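Serine/threonine-protein kinase Tel1 (Chaetomium thermophilum, PDB 6SKY) probably phosphorylates serine and threonine residues followed by glutamine, using ATP, to activate checkpoint signalling in response to DNA damage. Local coordinates at residues L2374-L2382 / D2394-K2405; K1528-I1539 / G1570-E1578. All coordinates share one frame; numbering follows the deposited sequence.

Contact 1 (L2374-L2382 / D2394-K2405); sequences LKLCIENYL and DALRFMALWLEK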
loop_
_atom_site.group_PDB
_atom_site.type_symbol
_atom_site.label_atom_id
_atom_site.label_comp_id
_atom_site.label_asym_id
_atom_site.label_seq_id
_atom_site.Cartn_x
_atom_site.Cartn_y
_atom_site.Cartn_z
ATOM N N LEU A 2374 21.437 -24.856 -16.501
ATOM C CA LEU A 2374 22.667 -24.671 -15.738
ATOM C C LEU A 2374 23.782 -24.111 -16.609
ATOM O O LEU A 2374 24.506 -23.193 -16.202
ATOM C CB LEU A 2374 23.092 -25.992 -15.113
ATOM C CG LEU A 2374 24.362 -25.960 -14.277
ATOM C CD1 LEU A 2374 24.096 -25.265 -12.972
ATOM C CD2 LEU A 2374 24.857 -27.359 -14.045
ATOM N N LYS A 2375 23.955 -24.671 -17.806
ATOM C CA LYS A 2375 24.954 -24.141 -18.728
ATOM C C LYS A 2375 24.741 -22.658 -18.981
ATOM O O LYS A 2375 25.674 -21.856 -18.871
ATOM C CB LYS A 2375 24.911 -24.897 -20.051
ATOM C CG LYS A 2375 25.783 -26.112 -20.111
ATOM C CD LYS A 2375 25.614 -26.808 -21.441
ATOM C CE LYS A 2375 26.433 -28.082 -21.508
ATOM N NZ LYS A 2375 26.257 -28.816 -22.794
ATOM N N LEU A 2376 23.515 -22.278 -19.341
ATOM C CA LEU A 2376 23.254 -20.882 -19.672
ATOM C C LEU A 2376 23.466 -19.977 -18.470
ATOM O O LEU A 2376 23.985 -18.866 -18.609
ATOM C CB LEU A 2376 21.838 -20.727 -20.207
ATOM C CG LEU A 2376 21.556 -21.403 -21.536
ATOM C CD1 LEU A 2376 20.105 -21.246 -21.878
ATOM C CD2 LEU A 2376 22.417 -20.791 -22.598
ATOM N N CYS A 2377 23.093 -20.441 -17.281
ATOM C CA CYS A 2377 23.256 -19.631 -16.081
ATOM C C CYS A 2377 24.724 -19.341 -15.811
ATOM O O CYS A 2377 25.113 -18.187 -15.604
ATOM C CB CYS A 2377 22.617 -20.349 -14.895
ATOM S SG CYS A 2377 22.477 -19.385 -13.400
ATOM N N ILE A 2378 25.560 -20.379 -15.814
ATOM C CA ILE A 2378 26.970 -20.165 -15.506
ATOM C C ILE A 2378 27.631 -19.312 -16.577
ATOM O O ILE A 2378 28.377 -18.368 -16.271
ATOM C CB ILE A 2378 27.687 -21.512 -15.325
ATOM C CG1 ILE A 2378 27.411 -22.063 -13.935
ATOM C CG2 ILE A 2378 29.165 -21.357 -15.513
ATOM C CD1 ILE A 2378 28.069 -23.363 -13.676
ATOM N N GLU A 2379 27.357 -19.609 -17.847
ATOM C CA GLU A 2379 27.986 -18.862 -18.926
ATOM C C GLU A 2379 27.618 -17.390 -18.878
ATOM O O GLU A 2379 28.481 -16.527 -19.054
ATOM C CB GLU A 2379 27.592 -19.466 -20.262
ATOM C CG GLU A 2379 27.887 -18.589 -21.435
ATOM C CD GLU A 2379 27.428 -19.208 -22.727
ATOM O OE1 GLU A 2379 27.009 -20.381 -22.707
ATOM O OE2 GLU A 2379 27.481 -18.524 -23.765
ATOM N N ASN A 2380 26.348 -17.074 -18.628
ATOM C CA ASN A 2380 25.951 -15.676 -18.632
ATOM C C ASN A 2380 26.381 -14.943 -17.374
ATOM O O ASN A 2380 26.628 -13.743 -17.439
ATOM C CB ASN A 2380 24.449 -15.556 -18.828
ATOM C CG ASN A 2380 24.019 -15.921 -20.215
ATOM O OD1 ASN A 2380 24.455 -15.329 -21.188
ATOM N ND2 ASN A 2380 23.164 -16.910 -20.316
ATOM N N TYR A 2381 26.505 -15.620 -16.232
ATOM C CA TYR A 2381 27.123 -14.967 -15.078
ATOM C C TYR A 2381 28.557 -14.573 -15.387
ATOM O O TYR A 2381 28.985 -13.450 -15.096
ATOM C CB TYR A 2381 27.082 -15.879 -13.858
ATOM C CG TYR A 2381 25.853 -15.711 -13.020
ATOM C CD1 TYR A 2381 25.354 -14.464 -12.747
ATOM C CD2 TYR A 2381 25.182 -16.804 -12.518
ATOM C CE1 TYR A 2381 24.235 -14.309 -11.996
ATOM C CE2 TYR A 2381 24.061 -16.654 -11.768
ATOM C CZ TYR A 2381 23.592 -15.404 -11.508
ATOM O OH TYR A 2381 22.463 -15.245 -10.753
ATOM N N LEU A 2382 29.315 -15.484 -15.994
ATOM C CA LEU A 2382 30.703 -15.168 -16.301
ATOM C C LEU A 2382 30.813 -14.072 -17.352
ATOM O O LEU A 2382 31.706 -13.226 -17.273
ATOM C CB LEU A 2382 31.438 -16.419 -16.756
ATOM C CG LEU A 2382 31.768 -17.363 -15.617
ATOM C CD1 LEU A 2382 32.481 -18.549 -16.160
ATOM C CD2 LEU A 2382 32.610 -16.654 -14.600
ATOM N N ASP A 2394 27.314 -10.744 -8.636
ATOM C CA ASP A 2394 27.234 -11.940 -9.449
ATOM C C ASP A 2394 28.443 -12.833 -9.268
ATOM O O ASP A 2394 28.396 -13.994 -9.672
ATOM C CB ASP A 2394 27.094 -11.564 -10.919
ATOM C CG ASP A 2394 25.743 -10.977 -11.239
ATOM O OD1 ASP A 2394 25.299 -11.095 -12.398
ATOM O OD2 ASP A 2394 25.112 -10.415 -10.325
ATOM N N ALA A 2395 29.520 -12.325 -8.678
ATOM C CA ALA A 2395 30.667 -13.170 -8.386
ATOM C C ALA A 2395 30.365 -14.107 -7.233
ATOM O O ALA A 2395 30.715 -15.286 -7.276
ATOM C CB ALA A 2395 31.882 -12.307 -8.074
ATOM N N LEU A 2396 29.677 -13.610 -6.214
ATOM C CA LEU A 2396 29.289 -14.445 -5.087
ATOM C C LEU A 2396 28.278 -15.502 -5.507
ATOM O O LEU A 2396 28.367 -16.665 -5.092
ATOM C CB LEU A 2396 28.723 -13.555 -3.988
ATOM C CG LEU A 2396 28.883 -13.987 -2.547
ATOM C CD1 LEU A 2396 30.303 -14.377 -2.308
ATOM C CD2 LEU A 2396 28.514 -12.839 -1.671
ATOM N N ARG A 2397 27.323 -15.123 -6.351
ATOM C CA ARG A 2397 26.323 -16.072 -6.819
ATOM C C ARG A 2397 26.928 -17.085 -7.776
ATOM O O ARG A 2397 26.630 -18.281 -7.688
ATOM C CB ARG A 2397 25.166 -15.326 -7.471
ATOM C CG ARG A 2397 24.075 -16.227 -7.988
ATOM C CD ARG A 2397 23.652 -17.245 -6.961
ATOM N NE ARG A 2397 22.907 -18.336 -7.574
ATOM C CZ ARG A 2397 22.670 -19.503 -6.987
ATOM N NH1 ARG A 2397 21.985 -20.437 -7.623
ATOM N NH2 ARG A 2397 23.125 -19.738 -5.770
ATOM N N PHE A 2398 27.788 -16.638 -8.686
ATOM C CA PHE A 2398 28.501 -17.586 -9.528
ATOM C C PHE A 2398 29.319 -18.550 -8.694
ATOM O O PHE A 2398 29.389 -19.738 -9.009
ATOM C CB PHE A 2398 29.415 -16.869 -10.514
ATOM C CG PHE A 2398 30.490 -17.754 -11.058
ATOM C CD1 PHE A 2398 30.209 -18.664 -12.049
ATOM C CD2 PHE A 2398 31.767 -17.706 -10.553
ATOM C CE1 PHE A 2398 31.181 -19.487 -12.530
ATOM C CE2 PHE A 2398 32.735 -18.533 -11.035
ATOM C CZ PHE A 2398 32.442 -19.422 -12.024
ATOM N N MET A 2399 29.962 -18.059 -7.638
ATOM C CA MET A 2399 30.819 -18.913 -6.829
ATOM C C MET A 2399 30.008 -19.971 -6.104
ATOM O O MET A 2399 30.385 -21.144 -6.081
ATOM C CB MET A 2399 31.605 -18.057 -5.842
ATOM C CG MET A 2399 32.780 -18.756 -5.227
ATOM S SD MET A 2399 33.759 -19.586 -6.484
ATOM C CE MET A 2399 34.316 -18.197 -7.457
ATOM N N ALA A 2400 28.892 -19.574 -5.496
ATOM C CA ALA A 2400 28.020 -20.553 -4.857
ATOM C C ALA A 2400 27.549 -21.596 -5.860
ATOM O O ALA A 2400 27.610 -22.806 -5.602
ATOM C CB ALA A 2400 26.831 -19.849 -4.214
ATOM N N LEU A 2401 27.100 -21.141 -7.028
ATOM C CA LEU A 2401 26.570 -22.047 -8.035
ATOM C C LEU A 2401 27.638 -22.992 -8.563
ATOM O O LEU A 2401 27.348 -24.148 -8.875
ATOM C CB LEU A 2401 25.968 -21.232 -9.166
ATOM C CG LEU A 2401 25.235 -21.969 -10.265
ATOM C CD1 LEU A 2401 23.986 -22.582 -9.709
ATOM C CD2 LEU A 2401 24.909 -20.983 -11.336
ATOM N N TRP A 2402 28.874 -22.526 -8.681
ATOM C CA TRP A 2402 29.934 -23.376 -9.201
ATOM C C TRP A 2402 30.417 -24.363 -8.159
ATOM O O TRP A 2402 30.750 -25.501 -8.492
ATOM C CB TRP A 2402 31.101 -22.528 -9.681
ATOM C CG TRP A 2402 32.211 -23.311 -10.279
ATOM C CD1 TRP A 2402 32.106 -24.455 -10.995
ATOM C CD2 TRP A 2402 33.600 -23.004 -10.216
ATOM N NE1 TRP A 2402 33.343 -24.882 -11.389
ATOM C CE2 TRP A 2402 34.280 -24.005 -10.919
ATOM C CE3 TRP A 2402 34.337 -21.974 -9.632
ATOM C CZ2 TRP A 2402 35.657 -24.009 -11.054
ATOM C CZ3 TRP A 2402 35.700 -21.980 -9.770
ATOM C CH2 TRP A 2402 36.346 -22.988 -10.474
ATOM N N LEU A 2403 30.482 -23.952 -6.894
ATOM C CA LEU A 2403 30.936 -24.875 -5.866
ATOM C C LEU A 2403 29.890 -25.934 -5.566
ATOM O O LEU A 2403 30.241 -27.035 -5.139
ATOM C CB LEU A 2403 31.307 -24.117 -4.596
ATOM C CG LEU A 2403 32.504 -23.171 -4.680
ATOM C CD1 LEU A 2403 32.932 -22.731 -3.304
ATOM C CD2 LEU A 2403 33.653 -23.811 -5.410
ATOM N N GLU A 2404 28.607 -25.635 -5.780
ATOM C CA GLU A 2404 27.600 -26.682 -5.636
ATOM C C GLU A 2404 27.760 -27.759 -6.699
ATOM O O GLU A 2404 27.526 -28.941 -6.432
ATOM C CB GLU A 2404 26.200 -26.090 -5.702
ATOM C CG GLU A 2404 25.782 -25.369 -4.447
ATOM C CD GLU A 2404 24.452 -24.657 -4.598
ATOM O OE1 GLU A 2404 23.764 -24.889 -5.613
ATOM O OE2 GLU A 2404 24.099 -23.857 -3.705
ATOM N N LYS A 2405 28.160 -27.373 -7.905
ATOM C CA LYS A 2405 28.247 -28.265 -9.053
ATOM C C LYS A 2405 29.687 -28.633 -9.381
ATOM O O LYS A 2405 30.062 -28.732 -10.545
ATOM C CB LYS A 2405 27.598 -27.632 -10.275
ATOM C CG LYS A 2405 26.234 -27.081 -10.020
ATOM C CD LYS A 2405 25.264 -28.186 -9.753
ATOM C CE LYS A 2405 23.864 -27.653 -9.656
ATOM N NZ LYS A 2405 22.889 -28.759 -9.761
#
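Tyr-2381 lays its ring into the gap among Asp-2394, Arg-2397, Phe-2398 and Leu-2401, a knob-into-hole fit between two consecutive, roughly antiparallel helices of the FAT alpha solenoid, their axes 146° apart in direction. The carboxylate of Asp-2394 meets the ring edge-on, OD1 lying in the ring plane 3.4 Å from CD1 of Tyr-2381, with the two planes nearly perpendicular; the same OD1 is hydrogen-bonded to His-2293. At the far end of the ring, Tyr-2381 OH comes 3.3 Å from Arg-2397 CG, and both Tyr-2381 OH, weakly, and Arg-2397 NE, through a salt bridge, reach Asp-2300 of helix 2286-2303. A leucine here, lacking the ring and hydroxyl, would probably open a gap beside Asp-2394 and Arg-2397 and leave Asp-2300 without its weak tyrosine partner. Leu-2401 returns the fit, a knob among Leu-2374, Cys-2377, Ile-2378 and Tyr-2381. With its CG turned anti to the backbone N (chi1 -174°), it sends CD2 to 3.6 Å from Cys-2377 SG and 3.8 Å from Ile-2378 CG1. One face of the Phe-2398 ring is covered in a CH-pi contact: Leu-2382 CD2 stands 3.8 Å from the centroid, 12° off the normal, while Trp-2402 CB lies over the opposite face, nearer the ring's border.

Contact 2 (K1528-I1539 / G1570-E1578); sequences KDEGQKQAFRSI and GRENQLLNE
The loop joining helices 1557-1569 and 1578-1588 packs through Arg-1571, Asn-1573, Leu-1575 and Leu-1576 along the lead-in and first three turns of helix 1530-1543, a helix-to-loop contact in the alpha-helical part near the start of the modelled chain. Leu-1575 is the central apolar residue. Its CD2 lies 3.8 Å from Phe-1536 CB, in the plane of the phenyl ring and at its edge, while its CD1 sits 3.2 Å from Gln-1532 OE1. Two polar links follow at Asn-1573, toward the N-terminal end of the helix. Extended beyond CG, the Gln-1532 side chain carries NE2 to the backbone O of Asn-1573 at 2.8 Å, a weak bond because the N-H points well off line (126°). Lys-1528 crosses the Asn-1573 side chain at about a right angle; its NZ donates to Asn-1573 OD1 at 3.1 Å from above the carbonyl plane, and the same ammonium forms a salt bridge with Asp-1529 OD2. The aliphatic part of the lysine also packs on the amide, with Lys-1528 CD 3.5 Å from Asn-1573 CG. Toward the other end, Ile-1539 CD1 meets Leu-1576 CD1 at 4.2 Å. Asp-1568 of helix 1557-1569 accepts a hydrogen bond from Leu-1575 N, and helix 1470-1487 packs against Phe-1536, Leu-1575 and Leu-1576.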
loop_
_atom_site.group_PDB
_atom_site.type_symbol
_atom_site.label_atom_id
_atom_site.label_comp_id
_atom_site.label_asym_id
_atom_site.label_seq_id
_atom_site.Cartn_x
_atom_site.Cartn_y
_atom_site.Cartn_z
ATOM N N LYS A 1528 58.091 28.961 4.791
ATOM C CA LYS A 1528 57.739 27.645 5.307
ATOM C C LYS A 1528 57.986 26.566 4.261
ATOM O O LYS A 1528 58.732 25.609 4.497
ATOM C CB LYS A 1528 56.280 27.638 5.759
ATOM C CG LYS A 1528 55.802 26.298 6.272
ATOM C CD LYS A 1528 54.329 26.100 5.970
ATOM C CE LYS A 1528 53.878 24.689 6.296
ATOM N NZ LYS A 1528 52.544 24.384 5.705
ATOM N N ASP A 1529 57.372 26.710 3.090
ATOM C CA ASP A 1529 57.581 25.771 1.997
ATOM C C ASP A 1529 57.992 26.518 0.736
ATOM O O ASP A 1529 58.247 27.726 0.778
ATOM C CB ASP A 1529 56.313 24.960 1.731
ATOM C CG ASP A 1529 55.664 24.453 2.999
ATOM O OD1 ASP A 1529 56.390 24.029 3.921
ATOM O OD2 ASP A 1529 54.419 24.478 3.074
ATOM N N GLU A 1530 58.064 25.810 -0.390
ATOM C CA GLU A 1530 58.217 26.482 -1.672
ATOM C C GLU A 1530 56.884 26.952 -2.227
ATOM O O GLU A 1530 56.859 27.851 -3.079
ATOM C CB GLU A 1530 58.911 25.560 -2.671
ATOM C CG GLU A 1530 60.267 25.084 -2.187
ATOM C CD GLU A 1530 61.065 24.393 -3.265
ATOM O OE1 GLU A 1530 60.537 24.235 -4.387
ATOM O OE2 GLU A 1530 62.221 24.011 -2.989
ATOM N N GLY A 1531 55.779 26.368 -1.760
ATOM C CA GLY A 1531 54.476 26.919 -2.081
ATOM C C GLY A 1531 54.333 28.350 -1.603
ATOM O O GLY A 1531 53.818 29.204 -2.327
ATOM N N GLN A 1532 54.801 28.634 -0.386
ATOM C CA GLN A 1532 54.782 30.005 0.107
ATOM C C GLN A 1532 55.690 30.910 -0.711
ATOM O O GLN A 1532 55.371 32.084 -0.905
ATOM C CB GLN A 1532 55.187 30.054 1.577
ATOM C CG GLN A 1532 54.058 29.775 2.543
ATOM C CD GLN A 1532 54.257 30.466 3.878
ATOM O OE1 GLN A 1532 55.173 31.269 4.043
ATOM N NE2 GLN A 1532 53.393 30.159 4.837
ATOM N N LYS A 1533 56.816 30.392 -1.201
ATOM C CA LYS A 1533 57.697 31.221 -2.015
ATOM C C LYS A 1533 57.040 31.577 -3.340
ATOM O O LYS A 1533 57.120 32.725 -3.796
ATOM C CB LYS A 1533 59.027 30.511 -2.249
ATOM C CG LYS A 1533 60.075 31.390 -2.906
ATOM C CD LYS A 1533 61.328 30.607 -3.256
ATOM C CE LYS A 1533 61.920 29.940 -2.031
ATOM N NZ LYS A 1533 63.095 29.090 -2.376
ATOM N N GLN A 1534 56.369 30.610 -3.967
ATOM C CA GLN A 1534 55.669 30.905 -5.211
ATOM C C GLN A 1534 54.477 31.819 -4.969
ATOM O O GLN A 1534 54.173 32.683 -5.798
ATOM C CB GLN A 1534 55.233 29.610 -5.888
ATOM C CG GLN A 1534 56.394 28.727 -6.304
ATOM C CD GLN A 1534 55.941 27.502 -7.065
ATOM O OE1 GLN A 1534 54.772 27.385 -7.429
ATOM N NE2 GLN A 1534 56.864 26.579 -7.307
ATOM N N ALA A 1535 53.796 31.653 -3.832
ATOM C CA ALA A 1535 52.709 32.559 -3.482
ATOM C C ALA A 1535 53.217 33.978 -3.299
ATOM O O ALA A 1535 52.587 34.935 -3.759
ATOM C CB ALA A 1535 52.008 32.074 -2.215
ATOM N N PHE A 1536 54.355 34.135 -2.627
ATOM C CA PHE A 1536 54.958 35.450 -2.457
ATOM C C PHE A 1536 55.299 36.067 -3.804
ATOM O O PHE A 1536 54.976 37.233 -4.069
ATOM C CB PHE A 1536 56.206 35.330 -1.583
ATOM C CG PHE A 1536 56.806 36.644 -1.201
ATOM C CD1 PHE A 1536 56.419 37.280 -0.044
ATOM C CD2 PHE A 1536 57.759 37.242 -1.996
ATOM C CE1 PHE A 1536 56.963 38.484 0.308
ATOM C CE2 PHE A 1536 58.302 38.450 -1.647
ATOM C CZ PHE A 1536 57.902 39.071 -0.494
ATOM N N ARG A 1537 55.962 35.294 -4.667
ATOM C CA ARG A 1537 56.313 35.795 -5.991
ATOM C C ARG A 1537 55.076 36.250 -6.750
ATOM O O ARG A 1537 55.045 37.352 -7.308
ATOM C CB ARG A 1537 57.057 34.720 -6.782
ATOM C CG ARG A 1537 58.413 34.355 -6.219
ATOM C CD ARG A 1537 59.375 35.522 -6.296
ATOM N NE ARG A 1537 60.725 35.129 -5.913
ATOM C CZ ARG A 1537 61.582 34.522 -6.727
ATOM N NH1 ARG A 1537 61.225 34.231 -7.970
ATOM N NH2 ARG A 1537 62.796 34.200 -6.298
ATOM N N SER A 1538 54.041 35.411 -6.774
ATOM C CA SER A 1538 52.848 35.730 -7.546
ATOM C C SER A 1538 52.134 36.949 -6.984
ATOM O O SER A 1538 51.749 37.850 -7.736
ATOM C CB SER A 1538 51.917 34.524 -7.580
ATOM O OG SER A 1538 51.867 33.903 -6.312
ATOM N N ILE A 1539 51.957 37.006 -5.663
ATOM C CA ILE A 1539 51.278 38.145 -5.054
ATOM C C ILE A 1539 52.015 39.436 -5.377
ATOM O O ILE A 1539 51.427 40.393 -5.890
ATOM C CB ILE A 1539 51.135 37.941 -3.535
ATOM C CG1 ILE A 1539 50.012 36.952 -3.231
ATOM C CG2 ILE A 1539 50.860 39.255 -2.845
ATOM C CD1 ILE A 1539 49.921 36.574 -1.775
ATOM N N GLY A 1570 42.344 30.688 2.499
ATOM C CA GLY A 1570 42.048 29.365 3.000
ATOM C C GLY A 1570 43.287 28.502 3.041
ATOM O O GLY A 1570 43.650 27.877 2.041
ATOM N N ARG A 1571 43.925 28.447 4.204
ATOM C CA ARG A 1571 45.179 27.732 4.416
ATOM C C ARG A 1571 45.430 27.688 5.916
ATOM O O ARG A 1571 44.661 28.241 6.709
ATOM C CB ARG A 1571 46.349 28.398 3.692
ATOM C CG ARG A 1571 46.709 27.775 2.365
ATOM C CD ARG A 1571 47.810 28.563 1.695
ATOM N NE ARG A 1571 47.868 28.316 0.260
ATOM C CZ ARG A 1571 48.693 28.947 -0.568
ATOM N NH1 ARG A 1571 49.530 29.862 -0.103
ATOM N NH2 ARG A 1571 48.681 28.665 -1.862
ATOM N N GLU A 1572 46.521 27.034 6.300
ATOM C CA GLU A 1572 46.952 26.973 7.691
ATOM C C GLU A 1572 48.141 27.869 7.985
ATOM O O GLU A 1572 48.207 28.467 9.061
ATOM C CB GLU A 1572 47.302 25.531 8.071
ATOM C CG GLU A 1572 47.652 25.339 9.542
ATOM C CD GLU A 1572 48.144 23.937 9.848
ATOM O OE1 GLU A 1572 48.542 23.221 8.904
ATOM O OE2 GLU A 1572 48.134 23.549 11.035
ATOM N N ASN A 1573 49.079 27.986 7.051
ATOM C CA ASN A 1573 50.224 28.885 7.169
ATOM C C ASN A 1573 50.065 29.937 6.079
ATOM O O ASN A 1573 50.625 29.808 4.989
ATOM C CB ASN A 1573 51.539 28.126 7.033
ATOM C CG ASN A 1573 51.695 27.039 8.075
ATOM O OD1 ASN A 1573 51.094 25.972 7.970
ATOM N ND2 ASN A 1573 52.512 27.302 9.088
ATOM N N GLN A 1574 49.311 30.986 6.379
ATOM C CA GLN A 1574 48.959 31.985 5.386
ATOM C C GLN A 1574 49.929 33.155 5.428
ATOM O O GLN A 1574 50.410 33.557 6.488
ATOM C CB GLN A 1574 47.530 32.482 5.596
ATOM C CG GLN A 1574 47.240 32.976 6.987
ATOM C CD GLN A 1574 45.818 33.448 7.132
ATOM O OE1 GLN A 1574 44.906 32.892 6.525
ATOM N NE2 GLN A 1574 45.617 34.487 7.930
ATOM N N LEU A 1575 50.206 33.701 4.246
ATOM C CA LEU A 1575 51.178 34.777 4.114
ATOM C C LEU A 1575 50.607 36.100 4.607
ATOM O O LEU A 1575 51.166 36.735 5.504
ATOM C CB LEU A 1575 51.621 34.887 2.657
ATOM C CG LEU A 1575 53.106 35.127 2.420
ATOM C CD1 LEU A 1575 53.924 34.114 3.186
ATOM C CD2 LEU A 1575 53.412 35.053 0.943
ATOM N N LEU A 1576 49.487 36.523 4.036
ATOM C CA LEU A 1576 48.877 37.788 4.402
ATOM C C LEU A 1576 48.184 37.690 5.756
ATOM O O LEU A 1576 48.067 36.619 6.352
ATOM C CB LEU A 1576 47.871 38.217 3.339
ATOM C CG LEU A 1576 48.400 38.215 1.913
ATOM C CD1 LEU A 1576 47.268 38.425 0.951
ATOM C CD2 LEU A 1576 49.436 39.291 1.748
ATOM N N ASN A 1577 47.731 38.833 6.241
ATOM C CA ASN A 1577 46.934 38.932 7.450
ATOM C C ASN A 1577 45.691 39.763 7.153
ATOM O O ASN A 1577 45.521 40.284 6.050
ATOM C CB ASN A 1577 47.761 39.519 8.598
ATOM C CG ASN A 1577 48.490 40.790 8.209
ATOM O OD1 ASN A 1577 48.070 41.888 8.555
ATOM N ND2 ASN A 1577 49.594 40.643 7.493
ATOM N N GLU A 1578 44.819 39.887 8.151
ATOM C CA GLU A 1578 43.514 40.497 7.909
ATOM C C GLU A 1578 43.580 41.936 7.413
ATOM O O GLU A 1578 42.847 42.255 6.464
ATOM C CB GLU A 1578 42.651 40.408 9.172
ATOM C CG GLU A 1578 42.343 38.993 9.619
ATOM C CD GLU A 1578 41.067 38.914 10.436
ATOM O OE1 GLU A 1578 40.203 39.800 10.264
ATOM O OE2 GLU A 1578 40.926 37.969 11.244
#

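How the contacts relate
Running from the N terminus, the chain makes contact 2 first: helix 1530-1543 leads through helix 1557-1569 into the loop at 1570-1578, which lies along Lys-1528 to Ile-1539, the lead-in and first three turns of that first helix, and closes an excursion of 30 residues. Some 800 residues of mostly helical chain follow before contact 1 opens on the long helix 2348-2387. After that helix ends, a six-residue connection (2388-2393) turns the chain back into helix 2394-2404, an antiparallel helical hairpin of one long and one short arm within the FAT region. The two contacts are in series, neither nesting nor crossing. Their centres lie 59 Å apart and their nearest atoms about 43 Å, so each ties together its own local group of helices.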